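Local structure of 2-dehydropantoate 2-reductase (Geobacter metallireducens, 3HN2) at the interface of chains A and B. The protein catalyses the NADPH-dependent reduction of 2-dehydropantoate (ketopantoate) to (R)-pantoate, a step of pantothenate biosynthesis. Numbering follows the deposited sequence. Chains: chain A/B, 2-dehydropantoate 2-reductase.

Contact 1: the interface of chains A and B. Residues chain A 247-248, 250-251; chain B 143, 248, 251-252.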
loop_
_atom_site.group_PDB
_atom_site.type_symbol
_atom_site.label_atom_id
_atom_site.label_comp_id
_atom_site.label_asym_id
_atom_site.label_seq_id
_atom_site.Cartn_x
_atom_site.Cartn_y
_atom_site.Cartn_z
ATOM N N GLU A 247 -2.603 2.088 -7.848
ATOM C CA GLU A 247 -3.227 2.373 -6.550
ATOM C C GLU A 247 -2.508 1.696 -5.383
ATOM O O GLU A 247 -2.484 2.234 -4.281
ATOM C CB GLU A 247 -4.703 1.961 -6.554
ATOM C CG GLU A 247 -5.618 2.848 -7.401
ATOM C CD GLU A 247 -7.059 2.344 -7.442
ATOM O OE1 GLU A 247 -7.848 2.857 -8.265
ATOM O OE2 GLU A 247 -7.406 1.437 -6.653
ATOM N N PHE A 248 -1.938 0.515 -5.634
ATOM C CA PHE A 248 -1.204 -0.258 -4.621
ATOM C C PHE A 248 0.049 0.471 -4.156
ATOM O O PHE A 248 0.305 0.560 -2.957
ATOM C CB PHE A 248 -0.853 -1.649 -5.175
ATOM C CG PHE A 248 0.101 -2.444 -4.322
ATOM C CD1 PHE A 248 -0.353 -3.124 -3.196
ATOM C CD2 PHE A 248 1.445 -2.551 -4.674
ATOM C CE1 PHE A 248 0.521 -3.870 -2.416
ATOM C CE2 PHE A 248 2.328 -3.293 -3.899
ATOM C CZ PHE A 248 1.865 -3.958 -2.769
ATOM N N ASP A 250 0.589 3.562 -4.316
ATOM C CA ASP A 250 0.163 4.837 -3.744
ATOM C C ASP A 250 -0.072 4.764 -2.225
ATOM O O ASP A 250 -0.241 5.794 -1.565
ATOM C CB ASP A 250 -1.116 5.304 -4.447
ATOM C CG ASP A 250 -1.119 6.795 -4.745
ATOM O OD1 ASP A 250 -1.773 7.194 -5.733
ATOM O OD2 ASP A 250 -0.471 7.569 -4.005
ATOM N N ALA A 251 -0.085 3.548 -1.680
ATOM C CA ALA A 251 -0.254 3.319 -0.244
ATOM C C ALA A 251 1.084 3.069 0.456
ATOM O O ALA A 251 1.123 2.651 1.617
ATOM C CB ALA A 251 -1.192 2.138 -0.013
ATOM N N ALA B 143 -0.455 9.119 -0.167
ATOM C CA ALA B 143 -1.604 9.218 -1.075
ATOM C C ALA B 143 -2.214 10.624 -1.164
ATOM O O ALA B 143 -1.486 11.618 -1.191
ATOM C CB ALA B 143 -2.660 8.161 -0.729
ATOM N N PHE B 248 -3.659 -4.510 -0.190
ATOM C CA PHE B 248 -3.482 -3.056 -0.218
ATOM C C PHE B 248 -2.864 -2.548 1.083
ATOM O O PHE B 248 -1.891 -1.798 1.061
ATOM C CB PHE B 248 -4.845 -2.393 -0.469
ATOM C CG PHE B 248 -4.822 -0.887 -0.484
ATOM C CD1 PHE B 248 -4.388 -0.193 -1.610
ATOM C CD2 PHE B 248 -5.287 -0.164 0.614
ATOM C CE1 PHE B 248 -4.389 1.201 -1.632
ATOM C CE2 PHE B 248 -5.295 1.227 0.601
ATOM C CZ PHE B 248 -4.844 1.913 -0.523
ATOM N N ALA B 251 1.002 -3.171 2.356
ATOM C CA ALA B 251 2.108 -2.311 1.948
ATOM C C ALA B 251 2.013 -0.897 2.537
ATOM O O ALA B 251 2.581 0.052 1.990
ATOM C CB ALA B 251 2.198 -2.257 0.435
ATOM N N MET B 252 1.300 -0.771 3.652
ATOM C CA MET B 252 1.170 0.503 4.366
ATOM C C MET B 252 2.157 0.612 5.520
ATOM O O MET B 252 2.255 1.666 6.157
ATOM C CB MET B 252 -0.248 0.675 4.906
ATOM C CG MET B 252 -1.208 1.342 3.947
ATOM S SD MET B 252 -2.869 1.362 4.622
ATOM C CE MET B 252 -3.668 2.558 3.565
#
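A:Ala251 sets its methyl group on the face of the B:Phe248 ring, in a pairing of two copies of helix 241-249 and the turn that follows it, at the two-fold centre of the interface between chains A and B. The methyl CB lies 3.7 Å from CZ of B:Phe248 and sits above the CE1-CZ side of the ring, well away from its centre. CG of B:Phe248 is anti to the backbone N (chi1 178°), and this swing carries the ring off its helix towards chain A. Its CE1 then comes to 3.4 Å from the backbone carbonyl O of A:Glu247, so the ring meets a methyl over one face and a peptide oxygen at its CE1 corner. The methyl-on-ring contact recurs, more offset, with the chains exchanged: CB of B:Ala251 lies above and just outside the CE1-CZ edge of the A:Phe248 ring, 3.6 Å from CZ. An alanine in place of B:Phe248 would probably open a gap beneath the A:Ala251 methyl and leave the A:Glu247 carbonyl without its aromatic neighbour. At the far end of the patch B:Ala143, which begins strand 143-150, brings its CB to 3.5 Å from the backbone O of A:Asp250. The carboxylate oxygen OD2 of A:Asp250 approaches CA of the same alanine, so this end is a van der Waals contact of a small residue with two oxygens. Between the two turns the carbonyl oxygens of A:Ala251 and B:Ala251 are modelled 3.0 Å apart; both can only accept, so this close approach is doubtful. B:Met252 stands beside this point, its CG 4.0 Å from CB of A:Ala251. Its chain runs extended beyond CG, back towards its own subunit's aromatic ring, and the terminal methyl CE ends 3.6 Å from CE2 of B:Phe248.

Contact 2: the interface of chains A and B. Residues chain A 205, 253-254; chain B 49-50, 141-142.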
loop_
_atom_site.group_PDB
_atom_site.type_symbol
_atom_site.label_atom_id
_atom_site.label_comp_id
_atom_site.label_asym_id
_atom_site.label_seq_id
_atom_site.Cartn_x
_atom_site.Cartn_y
_atom_site.Cartn_z
ATOM N N ASN A 205 6.690 7.910 -4.389
ATOM C CA ASN A 205 5.648 8.947 -4.283
ATOM C C ASN A 205 5.807 10.110 -5.256
ATOM O O ASN A 205 4.816 10.684 -5.703
ATOM C CB ASN A 205 5.558 9.486 -2.856
ATOM C CG ASN A 205 6.845 10.138 -2.392
ATOM O OD1 ASN A 205 7.816 9.464 -2.060
ATOM N ND2 ASN A 205 6.854 11.462 -2.362
ATOM N N GLY A 253 3.646 5.368 0.545
ATOM C CA GLY A 253 4.252 6.640 0.928
ATOM C C GLY A 253 5.597 6.861 0.259
ATOM O O GLY A 253 5.731 6.696 -0.955
ATOM N N GLU A 254 6.595 7.187 1.076
ATOM C CA GLU A 254 7.923 7.570 0.614
ATOM C C GLU A 254 8.879 6.366 0.550
ATOM O O GLU A 254 9.906 6.332 1.232
ATOM C CB GLU A 254 8.472 8.674 1.529
ATOM C CG GLU A 254 9.537 9.568 0.903
ATOM C CD GLU A 254 10.083 10.611 1.869
ATOM O OE1 GLU A 254 10.542 11.670 1.395
ATOM O OE2 GLU A 254 10.057 10.378 3.097
ATOM N N ILE B 49 5.452 14.448 1.896
ATOM C CA ILE B 49 6.367 13.510 1.247
ATOM C C ILE B 49 6.609 13.905 -0.213
ATOM O O ILE B 49 7.587 13.471 -0.826
ATOM C CB ILE B 49 5.886 12.035 1.340
ATOM C CG1 ILE B 49 4.446 11.887 0.833
ATOM C CG2 ILE B 49 6.044 11.509 2.767
ATOM C CD1 ILE B 49 4.075 10.473 0.469
ATOM N N ASN B 50 5.713 14.726 -0.760
ATOM C CA ASN B 50 5.897 15.331 -2.078
ATOM C C ASN B 50 6.497 16.742 -1.969
ATOM O O ASN B 50 6.137 17.645 -2.731
ATOM C CB ASN B 50 4.569 15.365 -2.848
ATOM C CG ASN B 50 4.021 13.974 -3.156
ATOM O OD1 ASN B 50 4.684 12.960 -2.940
ATOM N ND2 ASN B 50 2.797 13.927 -3.668
ATOM N N LEU B 141 1.572 12.144 4.793
ATOM C CA LEU B 141 2.360 10.923 4.922
ATOM C C LEU B 141 2.209 9.978 3.736
ATOM O O LEU B 141 3.049 9.098 3.526
ATOM C CB LEU B 141 2.006 10.186 6.220
ATOM C CG LEU B 141 2.306 10.829 7.577
ATOM C CD1 LEU B 141 2.123 9.799 8.684
ATOM C CD2 LEU B 141 3.704 11.446 7.633
ATOM N N GLY B 142 1.139 10.159 2.964
ATOM C CA GLY B 142 0.851 9.275 1.841
ATOM C C GLY B 142 -0.423 9.585 1.084
ATOM O O GLY B 142 -1.341 10.221 1.618
HETATM O O HOH W 1 2.368 11.089 -4.285
#
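The short helix 204-207 of chain A and the turn between strands 44-48 and 53-55 of chain B meet here, joining the C-terminal family region of one subunit to the N-terminal nucleotide-binding region of the other. A:Asn205 carries the polar part. Its side-chain amide nitrogen ND2 donates to two oxygens of the turn: the backbone O of B:Ile49 at 2.6 Å and the side-chain OD1 of B:Asn50 at 2.7 Å. The two bonds differ sharply in shape. That to B:Asn50 is nearly straight, 173° at the hydrogen, and the two side-chain amides are almost coplanar, lying 4° apart as they slide past each other in opposite directions. The bond to B:Ile49 is bent, with the donor above the carbonyl plane instead of on a lone pair, and the acceptor is tilted from the amide plane of A:Asn205. CG of A:Asn205 lies between the backbone N and the carbonyl carbon (chi1 61°), a torsion that brings ND2 to both acceptors. With both partners acceptors, the amide has reason to keep its NH2 end towards chain B. A water closes a second route: it is 2.9 Å from the backbone O of A:Asn205 and is hydrogen-bonded to ND2 of B:Asn50, so the B:Asn50 amide serves the same residue with its oxygen directly and its nitrogen through water. B:Ile49, with 68 Å² hidden, supplies the apolar part by splitting its branches. CD1 touches both CB of A:Asn205, at 3.8 Å, and CA of A:Gly253, where no side chain intervenes. B:Leu141 and B:Gly142 graze that same glycine with their backbone. The other branch passes alongside A:Glu254, whose extended side chain runs in the opposite direction to B:Ile49, and CG2 of B:Ile49 comes to 3.9 Å from CB of A:Glu254.

For contact 1 and contact 2 the centres of their C-alpha atoms lie about 10 Å apart. They have no residue in common but share two stretches of chain: in chain A the segment following helix 241-249 gives residues 250-251 to contact 1 and 253-254 to contact 2, while in chain B residues 141-142 belong to contact 2 and 143 to contact 1. Packing dominates in contact 1, and directional amide bonds join it in contact 2. Contact 1 straddles the two-fold, while contact 2 lies to one side and recurs with the chains exchanged. Such reciprocity suits a dimer, though the structure alone does not show that this pair forms in solution.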